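Local coordinates for dephospho-CoA kinase (Legionella pneumophila subsp. pneumophila, PDB 4TTR), which probably catalyses the last step of coenzyme A biosynthesis, the ATP-dependent phosphorylation of the 3'-hydroxyl group of dephospho-CoA, at residues A[24-29]-A[153-158]; A[141-146]-A[181-186]; A[42-47]-A[120-125]; A[127-132]-A[177-182]; A[51-56]-A[104-109]. All blocks are in the same frame, centred on the assembly; numbering follows the deposited sequence.

In the fold
All five contacts belong to one P-loop kinase chain built on a parallel sheet with strand order 42-45, 122-125, 18-23, 140-145, 185-188. Interactions 3 and 2 pair strands at the two margins of that sheet, their centres about 16 Å apart. Interaction 1 ties the P-loop, which follows the central strand 18-23, to helix 148-159. The centre of interaction 4 is about 8 Å from that of interaction 2; the two touch and share helix 177-182. Interaction 5 joins helices 46-52 and 92-115. Its centre is about 26 Å from those of interactions 1 and 2. Along the chain, 5 falls between the segments of 3, while 1 alternates with 2 and 4. Helix 148-159, strand 140-145 and Glu125 thus surround the predicted ATP-binding loop, and interaction 5 lies away from it.

Interaction 1. Residues A[24-29]-A[153-158]; sequences NIASGK and DRIVKR. With BU2 (1,3-butanediol), chain B.
Arg154 takes hold of the carbonyl oxygen of Ala26 with two nitrogens, presenting the NE and NH2 side of its guanidinium. NE lies 2.9 Å from Ala26 O and NH2 2.8 Å from the same Ala26 O, both reaching it from one face of the carbonyl plane. Neither bond is straight, with N-H...O angles of 134° and 138°, as expected when two donors converge on one acceptor. Bends at chi2 and chi3 fold the arginine chain, and its inner part packs on the loop: Arg154 CB is 3.7 Å from Ala26 CB. Beside this, Ile25 CG2 meets Ile155 CD1 at 3.9 Å.

The gripped carbonyl belongs to a type II turn from Asn24 to Ser27, just ahead of Gly28, the N-cap of the next helix. Ala26 to Lys29 form part of the predicted ATP site, where 1,3-butanediol is bound in this crystal; Gly28 CA comes within 3.5 Å of its C1. Gln151 and Asn189 hydrogen-bond the neighbouring carbonyls of Ile25 and Ser27. The P-loop runs from strand 18-23 into helix 29-38 with helix 148-159 at its flank, and Ile155 packs onward against helix 163-171.

Interaction 2. Residues A[141-146]-A[181-186]; sequences VLLVIA and EAADDV
Leu142 and Asp185 are paired across two parallel strands, and their side chains cross at about a right angle on one face of the sheet, Leu142 CD1 lying 4.0 Å from Asp185 CB. The carboxylate of Asp185 finds its partner outside this pair, in a salt bridge with Lys206 of helix 192-213. On the other face are Leu143 and Val186. There Leu143 CB rests 3.9 Å from Ala183 CB, while Ile145 passes Val186 at a slant, CG1 to CG1 3.8 Å. In Ile145, chi1 of 62° puts CG1 between the backbone N and the carbonyl carbon, where it meets Val186 CG1.

Asp184 turns back to the start of the strand: its OD2 accepts the N-H of Val141 at 2.9 Å through the anti lone pair, pointing away from the other carboxylate oxygen. The carbonyl of Val141 in turn takes two N-H groups, Asp184 N at 3.1 Å and Asp185 N at 3.3 Å from Val141 O. Further on, Leu143 N bonds to Asp185 O at 3.0 Å, nearly straight at 172°. Strand 185-188, entered just after helix 177-182, is the outermost strand beside 140-145, an arrangement of the parallel alpha/beta sheet of the P-loop kinase fold.

Interaction 3. Residues A[42-47]-A[120-125]; sequences NVIYAD and PYCLIE
Glu125 O receives the N-H of Ala46 at 3.1 Å, in the plane of the carbonyl, and a weak bond from a water that also accepts from Asp47 N. The same water donates weakly to Glu125 OE1, bridging the strand end to the first turn of helix 46-52. Upstream the parallel strands pair closely: Ile44 N lies 2.7 Å from Leu123 O, and Ile44 O takes Glu125 N at 2.8 Å.

Ile44 CD1 presses on Cys122 SG at 3.5 Å. On the other face Val43 and Leu123 lie side by side, and Val43 CG1 sits over one face of the Tyr45 ring, toward its rim. Glu125 CG is anti to the backbone N (chi1 -171°), and the extended chain brings OE2 to the ring edge, 3.2 Å from Tyr45 CD1, with carboxylate and ring planes 89° apart. The Lys29 side chain packs beside this carboxylate. Across the contact its two oxygens thus fare differently: OE1 has the weak water bond, whereas OE2 is buried with no polar partner in the model.

Interaction 4. Residues A[127-132]-A[177-182]; sequences PLLFNK and EQRLEA
Arg179 CG stands anti to the carbonyl carbon (chi1 -62°) and the chain bends at chi2, which together set CG and CD off toward the loop 127-132. Phe130 CG is placed between its own backbone N and carbonyl carbon (chi1 68°). The two groups meet twice. Arg179 NH1 sits over one face of the ring, offset toward the rim and 3.5 Å from Phe130 CD1, and the same nitrogen gives a hydrogen bond of 2.8 Å to Phe130 O, in the carbonyl plane and on a lone pair. Arg179 NH2 adds a weak bond to that oxygen at 3.1 Å. The cation-pi contact is over the face, Arg179 CZ being 4.9 Å from the Phe130 ring centroid, with ring and guanidinium planes 54° apart.

One face of the guanidinium lies against backbone, with Leu128 O and Leu129 CA both above it. Leu129 crosses the arginine at about a right angle and brings CD2 to 3.8 Å from Arg179 NE. Farther along, Lys132 NZ comes to 3.6 Å from Ala182 CB. The loop between strands 122-125 and 140-145 is thereby fastened to helix 177-182, while Leu128 and Phe130 also touch Leu143 and Val141, respectively, of strand 140-145.

Interaction 5. Residues A[51-56]-A[104-109]; sequences KELTSK and PVIRKK
The end of helix 46-52 packs on helix 92-115 through Leu53, just past the last helical residue. The contact is apolar at its centre, and no hydrogen bond links the two segments. Leu53 splits its two methyls between neighbours one helical turn apart. CD1 lies 3.8 Å from Val105 CB and 3.7 Å from Val105 O, and the two side chains run alongside in opposite senses. CD2 instead meets the aliphatic end of Lys109, 3.8 Å from its CE, the side chains crossing at a slant. CG of Leu53 is anti to the carbonyl carbon (chi1 -70°), and from there the fork spreads over the helix.

Lys109 is bent at chi2 and chi3, bringing its CE within 4.2 Å of Glu52 OE1. The charged atoms stay apart, Glu52 OE1 to Lys109 NZ being 4.9 Å, so any attraction would act at a distance. Behind Leu53 the chain turns tightly, with Glu52 O accepting both the backbone N-H and the OG of Ser55. Ile106 and Lys109 also touch helix 46-52 at Ala50 and Ile49, and Val105 reaches Cys60 of helix 59-68, which places helix 92-115 against both of these helices.

Interaction 1. Residues A[24-29]-A[153-158]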
# COMPACT_ATOMS: atom_id res chain seq x y z
N ASN A 24 6.12 -4.71 -2.80
CA ASN A 24 6.50 -5.73 -1.85
C ASN A 24 7.23 -5.07 -0.69
O ASN A 24 7.22 -3.85 -0.54
CB ASN A 24 7.34 -6.84 -2.51
CG ASN A 24 8.70 -6.37 -3.02
OD1 ASN A 24 9.11 -5.24 -2.79
ND2 ASN A 24 9.40 -7.26 -3.71
N ILE A 25 7.89 -5.88 0.11
CA ILE A 25 8.38 -5.42 1.39
C ILE A 25 9.67 -4.62 1.19
O ILE A 25 10.57 -5.05 0.47
CB ILE A 25 8.59 -6.63 2.34
CG1 ILE A 25 7.24 -7.27 2.64
CG2 ILE A 25 9.24 -6.20 3.65
CD1 ILE A 25 6.65 -8.14 1.51
N ALA A 26 9.71 -3.44 1.80
CA ALA A 26 10.86 -2.54 1.67
C ALA A 26 11.16 -2.24 0.21
O ALA A 26 12.32 -2.19 -0.20
CB ALA A 26 12.07 -3.14 2.35
N SER A 27 10.10 -2.05 -0.58
CA SER A 27 10.22 -1.85 -2.02
C SER A 27 10.66 -0.44 -2.39
O SER A 27 11.27 -0.24 -3.44
CB SER A 27 8.89 -2.15 -2.70
OG SER A 27 7.88 -1.27 -2.23
N GLY A 28 10.33 0.53 -1.55
CA GLY A 28 10.58 1.92 -1.86
C GLY A 28 9.31 2.62 -2.30
O GLY A 28 9.37 3.70 -2.89
N LYS A 29 8.15 2.03 -2.01
CA LYS A 29 6.92 2.46 -2.68
C LYS A 29 6.39 3.80 -2.16
O LYS A 29 5.78 4.55 -2.92
CB LYS A 29 5.83 1.38 -2.56
CG LYS A 29 4.94 1.43 -1.34
CD LYS A 29 3.67 0.62 -1.60
CE LYS A 29 2.71 0.69 -0.43
NZ LYS A 29 2.61 -0.62 0.27
N ASP A 153 18.91 -4.74 3.49
CA ASP A 153 19.54 -3.52 3.96
C ASP A 153 18.49 -2.59 4.55
O ASP A 153 18.69 -2.02 5.63
CB ASP A 153 20.28 -2.82 2.82
CG ASP A 153 21.43 -3.66 2.27
OD1 ASP A 153 22.02 -4.43 3.05
OD2 ASP A 153 21.73 -3.54 1.07
N ARG A 154 17.38 -2.45 3.85
CA ARG A 154 16.30 -1.57 4.28
C ARG A 154 15.68 -2.08 5.58
O ARG A 154 15.34 -1.29 6.46
CB ARG A 154 15.24 -1.48 3.18
CG ARG A 154 14.50 -0.15 3.12
CD ARG A 154 14.74 0.55 1.79
NE ARG A 154 14.36 -0.28 0.65
CZ ARG A 154 14.66 0.01 -0.61
NH1 ARG A 154 15.36 1.09 -0.91
NH2 ARG A 154 14.28 -0.81 -1.58
N ILE A 155 15.53 -3.40 5.69
CA ILE A 155 14.90 -4.01 6.86
C ILE A 155 15.81 -3.99 8.08
O ILE A 155 15.35 -3.83 9.20
CB ILE A 155 14.46 -5.46 6.55
CG1 ILE A 155 13.14 -5.44 5.78
CG2 ILE A 155 14.27 -6.28 7.83
CD1 ILE A 155 12.80 -6.76 5.11
N VAL A 156 17.11 -4.18 7.86
CA VAL A 156 18.05 -4.18 8.97
C VAL A 156 18.20 -2.77 9.53
O VAL A 156 18.31 -2.58 10.74
CB VAL A 156 19.43 -4.73 8.55
CG1 VAL A 156 20.49 -4.44 9.62
CG2 VAL A 156 19.34 -6.22 8.29
N LYS A 157 18.19 -1.77 8.65
CA LYS A 157 18.33 -0.38 9.09
C LYS A 157 17.05 0.13 9.76
O LYS A 157 17.12 0.93 10.70
CB LYS A 157 18.70 0.52 7.92
CG LYS A 157 20.13 0.36 7.43
CD LYS A 157 20.60 1.58 6.65
CE LYS A 157 21.90 1.32 5.91
NZ LYS A 157 22.34 2.49 5.11
N ARG A 158 15.89 -0.33 9.29
CA ARG A 158 14.62 0.11 9.86
C ARG A 158 14.31 -0.65 11.14
O ARG A 158 13.85 -0.07 12.12
CB ARG A 158 13.48 -0.04 8.84
CG ARG A 158 12.89 -1.45 8.68
CD ARG A 158 11.85 -1.77 9.76
NE ARG A 158 10.53 -2.06 9.22
CZ ARG A 158 10.07 -3.28 8.94
NH1 ARG A 158 10.84 -4.36 9.12
NH2 ARG A 158 8.85 -3.43 8.46
C1 BU2 B . 9.67 3.29 1.22
O1 BU2 B . 10.90 3.46 1.88
C2 BU2 B . 8.63 2.71 2.16
C3 BU2 B . 8.05 1.46 1.54
O3 BU2 B . 8.95 0.39 1.75
C4 BU2 B . 6.72 1.14 2.19

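Interaction 2. Residues A[141-146]-A[181-186]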
# COMPACT_ATOMS: atom_id res chain seq x y z
N VAL A 141 -2.36 -1.17 -12.61
CA VAL A 141 -1.71 -1.50 -11.35
C VAL A 141 -0.20 -1.37 -11.53
O VAL A 141 0.38 -1.87 -12.50
CB VAL A 141 -2.07 -2.93 -10.88
CG1 VAL A 141 -1.29 -3.30 -9.62
CG2 VAL A 141 -3.57 -3.03 -10.63
N LEU A 142 0.42 -0.66 -10.59
CA LEU A 142 1.87 -0.50 -10.54
C LEU A 142 2.39 -1.24 -9.31
O LEU A 142 1.95 -0.99 -8.19
CB LEU A 142 2.25 0.99 -10.48
CG LEU A 142 3.71 1.34 -10.20
CD1 LEU A 142 4.63 0.78 -11.27
CD2 LEU A 142 3.86 2.85 -10.10
N LEU A 143 3.32 -2.15 -9.55
CA LEU A 143 3.94 -2.92 -8.48
C LEU A 143 5.41 -2.54 -8.35
O LEU A 143 6.18 -2.71 -9.29
CB LEU A 143 3.78 -4.42 -8.74
CG LEU A 143 4.63 -5.37 -7.90
CD1 LEU A 143 4.40 -5.15 -6.41
CD2 LEU A 143 4.30 -6.80 -8.29
N VAL A 144 5.78 -2.02 -7.19
CA VAL A 144 7.17 -1.65 -6.92
C VAL A 144 7.86 -2.79 -6.18
O VAL A 144 7.37 -3.26 -5.17
CB VAL A 144 7.27 -0.37 -6.09
CG1 VAL A 144 8.72 0.05 -5.92
CG2 VAL A 144 6.46 0.75 -6.74
N ILE A 145 9.01 -3.23 -6.70
CA ILE A 145 9.77 -4.28 -6.05
C ILE A 145 11.23 -3.89 -5.91
O ILE A 145 11.75 -3.09 -6.68
CB ILE A 145 9.67 -5.62 -6.82
CG1 ILE A 145 10.25 -5.50 -8.23
CG2 ILE A 145 8.23 -6.08 -6.89
CD1 ILE A 145 10.84 -6.78 -8.73
N ALA A 146 11.88 -4.46 -4.90
CA ALA A 146 13.30 -4.24 -4.68
C ALA A 146 13.98 -5.60 -4.56
O ALA A 146 13.40 -6.53 -4.00
CB ALA A 146 13.53 -3.42 -3.43
N GLU A 181 2.33 -11.04 -12.49
CA GLU A 181 1.61 -11.28 -13.74
C GLU A 181 0.50 -10.25 -13.96
O GLU A 181 0.34 -9.73 -15.06
CB GLU A 181 1.01 -12.69 -13.74
CG GLU A 181 2.03 -13.80 -13.88
CD GLU A 181 1.44 -15.17 -13.61
OE1 GLU A 181 1.02 -15.84 -14.58
OE2 GLU A 181 1.39 -15.58 -12.43
N ALA A 182 -0.24 -9.96 -12.90
CA ALA A 182 -1.41 -9.08 -13.00
C ALA A 182 -1.01 -7.63 -13.21
O ALA A 182 -1.69 -6.88 -13.91
CB ALA A 182 -2.27 -9.21 -11.75
N ALA A 183 0.10 -7.22 -12.61
CA ALA A 183 0.55 -5.84 -12.67
C ALA A 183 0.80 -5.42 -14.12
O ALA A 183 1.36 -6.18 -14.90
CB ALA A 183 1.81 -5.65 -11.84
N ASP A 184 0.37 -4.21 -14.46
CA ASP A 184 0.57 -3.67 -15.80
C ASP A 184 1.99 -3.16 -15.93
O ASP A 184 2.60 -3.24 -17.00
CB ASP A 184 -0.44 -2.57 -16.09
CG ASP A 184 -1.86 -3.06 -16.00
OD1 ASP A 184 -2.31 -3.73 -16.95
OD2 ASP A 184 -2.53 -2.79 -14.97
N ASP A 185 2.53 -2.63 -14.83
CA ASP A 185 3.91 -2.18 -14.79
C ASP A 185 4.56 -2.59 -13.48
O ASP A 185 3.95 -2.52 -12.42
CB ASP A 185 3.98 -0.66 -14.97
CG ASP A 185 3.36 -0.20 -16.27
OD1 ASP A 185 4.01 -0.35 -17.33
OD2 ASP A 185 2.22 0.31 -16.24
N VAL A 186 5.81 -3.04 -13.59
CA VAL A 186 6.62 -3.40 -12.43
C VAL A 186 7.85 -2.50 -12.39
O VAL A 186 8.67 -2.52 -13.31
CB VAL A 186 7.04 -4.88 -12.48
CG1 VAL A 186 7.96 -5.21 -11.31
CG2 VAL A 186 5.81 -5.78 -12.48

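Interaction 3. Residues A[42-47]-A[120-125]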
# COMPACT_ATOMS: atom_id res chain seq x y z
N ASN A 42 -2.41 13.63 -7.69
CA ASN A 42 -3.14 13.34 -6.46
C ASN A 42 -2.92 11.90 -6.04
O ASN A 42 -3.22 10.97 -6.79
CB ASN A 42 -4.64 13.60 -6.66
CG ASN A 42 -5.00 15.09 -6.71
OD1 ASN A 42 -6.15 15.46 -6.47
ND2 ASN A 42 -4.03 15.94 -7.02
N VAL A 43 -2.38 11.71 -4.84
CA VAL A 43 -2.15 10.38 -4.30
C VAL A 43 -3.10 10.11 -3.13
O VAL A 43 -3.10 10.85 -2.15
CB VAL A 43 -0.70 10.19 -3.84
CG1 VAL A 43 -0.48 8.77 -3.34
CG2 VAL A 43 0.26 10.52 -4.97
N ILE A 44 -3.91 9.07 -3.26
CA ILE A 44 -4.79 8.64 -2.19
C ILE A 44 -4.12 7.48 -1.44
O ILE A 44 -3.83 6.44 -2.03
CB ILE A 44 -6.17 8.20 -2.72
CG1 ILE A 44 -6.83 9.37 -3.46
CG2 ILE A 44 -7.06 7.74 -1.57
CD1 ILE A 44 -8.09 8.99 -4.22
N TYR A 45 -3.88 7.68 -0.15
CA TYR A 45 -3.22 6.68 0.69
C TYR A 45 -4.23 5.87 1.50
O TYR A 45 -4.73 6.34 2.52
CB TYR A 45 -2.23 7.35 1.64
CG TYR A 45 -1.13 8.10 0.94
CD1 TYR A 45 0.03 7.46 0.53
CD2 TYR A 45 -1.24 9.47 0.69
CE1 TYR A 45 1.05 8.14 -0.11
CE2 TYR A 45 -0.23 10.16 0.05
CZ TYR A 45 0.91 9.50 -0.35
OH TYR A 45 1.91 10.19 -0.98
N ALA A 46 -4.52 4.66 1.04
CA ALA A 46 -5.49 3.81 1.72
C ALA A 46 -5.04 3.47 3.13
O ALA A 46 -5.87 3.25 4.02
CB ALA A 46 -5.73 2.54 0.93
N ASP A 47 -3.73 3.43 3.34
CA ASP A 47 -3.17 3.13 4.66
C ASP A 47 -3.41 4.28 5.62
O ASP A 47 -3.71 4.07 6.80
CB ASP A 47 -1.67 2.83 4.54
CG ASP A 47 -1.05 2.47 5.88
OD1 ASP A 47 -1.78 2.08 6.81
OD2 ASP A 47 0.20 2.55 5.99
N PRO A 120 -4.67 14.94 -13.71
CA PRO A 120 -5.12 14.23 -14.92
C PRO A 120 -5.40 12.75 -14.68
O PRO A 120 -6.24 12.16 -15.36
CB PRO A 120 -3.95 14.42 -15.90
CG PRO A 120 -3.16 15.55 -15.36
CD PRO A 120 -3.32 15.50 -13.88
N TYR A 121 -4.67 12.16 -13.75
CA TYR A 121 -4.97 10.81 -13.28
C TYR A 121 -4.65 10.76 -11.79
O TYR A 121 -4.00 11.67 -11.27
CB TYR A 121 -4.18 9.76 -14.06
CG TYR A 121 -2.69 9.80 -13.81
CD1 TYR A 121 -1.86 10.59 -14.60
CD2 TYR A 121 -2.11 9.06 -12.79
CE1 TYR A 121 -0.50 10.64 -14.38
CE2 TYR A 121 -0.76 9.11 -12.56
CZ TYR A 121 0.04 9.90 -13.35
OH TYR A 121 1.40 9.95 -13.14
N CYS A 122 -5.12 9.72 -11.13
CA CYS A 122 -4.99 9.59 -9.68
C CYS A 122 -4.22 8.33 -9.31
O CYS A 122 -4.34 7.30 -9.97
CB CYS A 122 -6.37 9.57 -9.01
SG CYS A 122 -6.36 9.57 -7.20
N LEU A 123 -3.42 8.43 -8.26
CA LEU A 123 -2.68 7.30 -7.73
C LEU A 123 -3.28 6.86 -6.40
O LEU A 123 -3.45 7.67 -5.50
CB LEU A 123 -1.21 7.67 -7.56
CG LEU A 123 -0.22 6.51 -7.41
CD1 LEU A 123 -0.02 5.80 -8.74
CD2 LEU A 123 1.09 7.03 -6.88
N ILE A 124 -3.63 5.58 -6.30
CA ILE A 124 -4.19 5.01 -5.08
C ILE A 124 -3.24 3.97 -4.51
O ILE A 124 -3.07 2.89 -5.07
CB ILE A 124 -5.57 4.36 -5.34
CG1 ILE A 124 -6.49 5.32 -6.10
CG2 ILE A 124 -6.20 3.95 -4.02
CD1 ILE A 124 -7.82 4.70 -6.51
N GLU A 125 -2.60 4.31 -3.39
CA GLU A 125 -1.71 3.37 -2.71
C GLU A 125 -2.54 2.33 -1.96
O GLU A 125 -3.32 2.68 -1.07
CB GLU A 125 -0.78 4.10 -1.75
CG GLU A 125 0.31 3.22 -1.16
CD GLU A 125 1.16 3.93 -0.13
OE1 GLU A 125 1.24 3.44 1.02
OE2 GLU A 125 1.76 4.98 -0.47
O HOH W 1 -1.58 3.17 1.23

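Interaction 4. Residues A[127-132]-A[177-182]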
# COMPACT_ATOMS: atom_id res chain seq x y z
N PRO A 127 -2.77 -2.16 -0.61
CA PRO A 127 -1.89 -3.25 -0.15
C PRO A 127 -1.46 -4.21 -1.26
O PRO A 127 -2.13 -4.31 -2.29
CB PRO A 127 -2.75 -3.98 0.89
CG PRO A 127 -4.15 -3.67 0.52
CD PRO A 127 -4.13 -2.28 -0.04
N LEU A 128 -0.36 -4.91 -1.03
CA LEU A 128 0.22 -5.83 -2.00
C LEU A 128 -0.80 -6.87 -2.49
O LEU A 128 -0.96 -7.08 -3.70
CB LEU A 128 1.43 -6.54 -1.39
CG LEU A 128 2.09 -7.65 -2.20
CD1 LEU A 128 2.69 -7.11 -3.49
CD2 LEU A 128 3.15 -8.35 -1.36
N LEU A 129 -1.48 -7.50 -1.54
CA LEU A 129 -2.48 -8.53 -1.85
C LEU A 129 -3.89 -7.96 -1.80
O LEU A 129 -4.77 -8.52 -1.15
CB LEU A 129 -2.36 -9.69 -0.86
CG LEU A 129 -1.00 -10.38 -0.79
CD1 LEU A 129 -0.95 -11.28 0.43
CD2 LEU A 129 -0.73 -11.17 -2.06
N PHE A 130 -4.10 -6.85 -2.50
CA PHE A 130 -5.39 -6.18 -2.48
C PHE A 130 -6.46 -7.04 -3.16
O PHE A 130 -6.19 -7.72 -4.16
CB PHE A 130 -5.31 -4.81 -3.16
CG PHE A 130 -5.07 -4.88 -4.64
CD1 PHE A 130 -3.79 -5.02 -5.15
CD2 PHE A 130 -6.13 -4.77 -5.53
CE1 PHE A 130 -3.57 -5.08 -6.51
CE2 PHE A 130 -5.91 -4.82 -6.90
CZ PHE A 130 -4.63 -4.98 -7.39
N ASN A 131 -7.66 -7.01 -2.60
CA ASN A 131 -8.80 -7.69 -3.21
C ASN A 131 -9.25 -6.92 -4.44
O ASN A 131 -9.65 -5.76 -4.35
CB ASN A 131 -9.95 -7.81 -2.20
CG ASN A 131 -11.08 -8.71 -2.70
OD1 ASN A 131 -11.20 -8.97 -3.90
ND2 ASN A 131 -11.91 -9.18 -1.78
N LYS A 132 -9.18 -7.58 -5.60
CA LYS A 132 -9.51 -6.92 -6.86
C LYS A 132 -10.98 -6.53 -6.88
O LYS A 132 -11.34 -5.49 -7.41
CB LYS A 132 -9.19 -7.83 -8.05
CG LYS A 132 -8.06 -8.82 -7.82
CD LYS A 132 -7.56 -9.39 -9.13
CE LYS A 132 -6.18 -8.86 -9.46
NZ LYS A 132 -5.77 -9.18 -10.85
N GLU A 177 4.33 -14.00 -7.71
CA GLU A 177 4.12 -14.52 -9.06
C GLU A 177 2.79 -14.06 -9.65
O GLU A 177 2.74 -13.54 -10.77
CB GLU A 177 4.19 -16.05 -9.06
CG GLU A 177 4.03 -16.68 -10.44
CD GLU A 177 4.27 -18.19 -10.42
OE1 GLU A 177 4.51 -18.74 -9.33
OE2 GLU A 177 4.22 -18.81 -11.50
N GLN A 178 1.71 -14.24 -8.89
CA GLN A 178 0.38 -13.89 -9.36
C GLN A 178 0.22 -12.38 -9.50
O GLN A 178 -0.37 -11.89 -10.47
CB GLN A 178 -0.67 -14.45 -8.40
CG GLN A 178 -2.08 -14.50 -8.97
CD GLN A 178 -3.08 -15.12 -8.02
OE1 GLN A 178 -4.15 -14.57 -7.77
NE2 GLN A 178 -2.73 -16.29 -7.48
N ARG A 179 0.75 -11.63 -8.54
CA ARG A 179 0.65 -10.18 -8.55
C ARG A 179 1.59 -9.55 -9.59
O ARG A 179 1.31 -8.47 -10.11
CB ARG A 179 0.95 -9.62 -7.16
CG ARG A 179 -0.02 -10.08 -6.08
CD ARG A 179 -1.44 -9.58 -6.33
NE ARG A 179 -2.38 -10.13 -5.35
CZ ARG A 179 -3.57 -9.61 -5.08
NH1 ARG A 179 -3.99 -8.50 -5.68
NH2 ARG A 179 -4.35 -10.19 -4.18
N LEU A 180 2.70 -10.22 -9.87
CA LEU A 180 3.63 -9.76 -10.90
C LEU A 180 3.00 -9.92 -12.28
O LEU A 180 3.11 -9.03 -13.13
CB LEU A 180 4.94 -10.54 -10.83
CG LEU A 180 5.94 -10.18 -9.73
CD1 LEU A 180 6.95 -11.29 -9.57
CD2 LEU A 180 6.66 -8.87 -10.05
N GLU A 181 2.33 -11.04 -12.49
CA GLU A 181 1.61 -11.28 -13.74
C GLU A 181 0.50 -10.25 -13.96
O GLU A 181 0.34 -9.73 -15.06
CB GLU A 181 1.01 -12.69 -13.74
CG GLU A 181 2.03 -13.80 -13.88
CD GLU A 181 1.44 -15.17 -13.61
OE1 GLU A 181 1.02 -15.84 -14.58
OE2 GLU A 181 1.39 -15.58 -12.43
N ALA A 182 -0.24 -9.96 -12.90
CA ALA A 182 -1.41 -9.08 -13.00
C ALA A 182 -1.01 -7.63 -13.21
O ALA A 182 -1.69 -6.88 -13.91
CB ALA A 182 -2.27 -9.21 -11.75

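Interaction 5. Residues A[51-56]-A[104-109]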
# COMPACT_ATOMS: atom_id res chain seq x y z
N LYS A 51 -5.81 4.27 9.09
CA LYS A 51 -5.41 4.75 10.40
C LYS A 51 -6.40 5.78 10.93
O LYS A 51 -6.77 5.75 12.10
CB LYS A 51 -4.01 5.36 10.36
CG LYS A 51 -2.88 4.35 10.29
CD LYS A 51 -1.55 5.01 10.59
CE LYS A 51 -0.38 4.12 10.23
NZ LYS A 51 0.93 4.82 10.43
N GLU A 52 -6.81 6.69 10.05
CA GLU A 52 -7.79 7.70 10.42
C GLU A 52 -9.05 7.03 10.94
O GLU A 52 -9.54 7.36 12.01
CB GLU A 52 -8.13 8.61 9.22
CG GLU A 52 -9.25 9.61 9.50
CD GLU A 52 -9.67 10.38 8.27
OE1 GLU A 52 -10.73 11.05 8.32
OE2 GLU A 52 -8.96 10.33 7.24
N LEU A 53 -9.55 6.06 10.18
CA LEU A 53 -10.82 5.42 10.49
C LEU A 53 -10.71 4.35 11.58
O LEU A 53 -11.67 3.65 11.87
CB LEU A 53 -11.42 4.80 9.23
CG LEU A 53 -11.91 5.84 8.22
CD1 LEU A 53 -12.21 5.19 6.88
CD2 LEU A 53 -13.14 6.56 8.76
N THR A 54 -9.52 4.23 12.17
CA THR A 54 -9.33 3.38 13.34
C THR A 54 -8.75 4.22 14.48
O THR A 54 -8.07 3.70 15.36
CB THR A 54 -8.41 2.18 13.04
OG1 THR A 54 -7.19 2.64 12.44
CG2 THR A 54 -9.11 1.23 12.09
N SER A 55 -9.05 5.51 14.44
CA SER A 55 -8.73 6.42 15.54
C SER A 55 -9.53 6.06 16.78
O SER A 55 -10.48 5.29 16.70
CB SER A 55 -9.02 7.87 15.14
OG SER A 55 -7.96 8.44 14.40
N LYS A 56 -9.15 6.63 17.91
CA LYS A 56 -9.78 6.31 19.18
C LYS A 56 -11.30 6.50 19.14
O LYS A 56 -11.80 7.57 18.80
CB LYS A 56 -9.17 7.18 20.29
CG LYS A 56 -8.96 6.44 21.61
CD LYS A 56 -8.28 7.33 22.64
CE LYS A 56 -6.77 7.13 22.66
NZ LYS A 56 -6.06 8.27 23.30
N PRO A 104 -15.60 -1.15 3.43
CA PRO A 104 -16.74 -0.25 3.18
C PRO A 104 -16.46 1.21 3.52
O PRO A 104 -16.82 2.09 2.74
CB PRO A 104 -17.83 -0.81 4.09
CG PRO A 104 -17.46 -2.22 4.33
CD PRO A 104 -15.97 -2.23 4.36
N VAL A 105 -15.83 1.46 4.67
CA VAL A 105 -15.56 2.83 5.09
C VAL A 105 -14.41 3.43 4.29
O VAL A 105 -14.45 4.61 3.93
CB VAL A 105 -15.25 2.92 6.61
CG1 VAL A 105 -16.52 2.76 7.43
CG2 VAL A 105 -14.20 1.90 7.04
N ILE A 106 -13.39 2.64 4.00
CA ILE A 106 -12.25 3.13 3.23
C ILE A 106 -12.69 3.53 1.83
O ILE A 106 -12.24 4.56 1.31
CB ILE A 106 -11.12 2.08 3.15
CG1 ILE A 106 -10.45 1.94 4.52
CG2 ILE A 106 -10.08 2.47 2.09
CD1 ILE A 106 -9.38 0.86 4.59
N ARG A 107 -13.56 2.73 1.22
CA ARG A 107 -14.01 2.99 -0.14
C ARG A 107 -14.76 4.31 -0.24
O ARG A 107 -14.62 5.04 -1.22
CB ARG A 107 -14.89 1.85 -0.65
CG ARG A 107 -15.14 1.90 -2.16
CD ARG A 107 -16.18 0.88 -2.59
NE ARG A 107 -17.46 1.08 -1.91
CZ ARG A 107 -18.51 1.72 -2.43
NH1 ARG A 107 -18.48 2.22 -3.66
NH2 ARG A 107 -19.61 1.84 -1.71
N LYS A 108 -15.56 4.62 0.77
CA LYS A 108 -16.32 5.87 0.80
C LYS A 108 -15.39 7.08 0.84
O LYS A 108 -15.67 8.11 0.22
CB LYS A 108 -17.27 5.90 1.99
CG LYS A 108 -18.68 5.42 1.67
CD LYS A 108 -19.58 5.52 2.88
CE LYS A 108 -19.52 4.26 3.73
NZ LYS A 108 -19.73 4.54 5.18
N LYS A 109 -14.29 6.95 1.58
CA LYS A 109 -13.31 8.03 1.68
C LYS A 109 -12.55 8.19 0.37
O LYS A 109 -12.28 9.31 -0.06
CB LYS A 109 -12.34 7.76 2.82
CG LYS A 109 -12.30 8.85 3.88
CD LYS A 109 -13.68 9.11 4.47
CE LYS A 109 -13.64 9.14 5.99
NZ LYS A 109 -14.97 9.45 6.59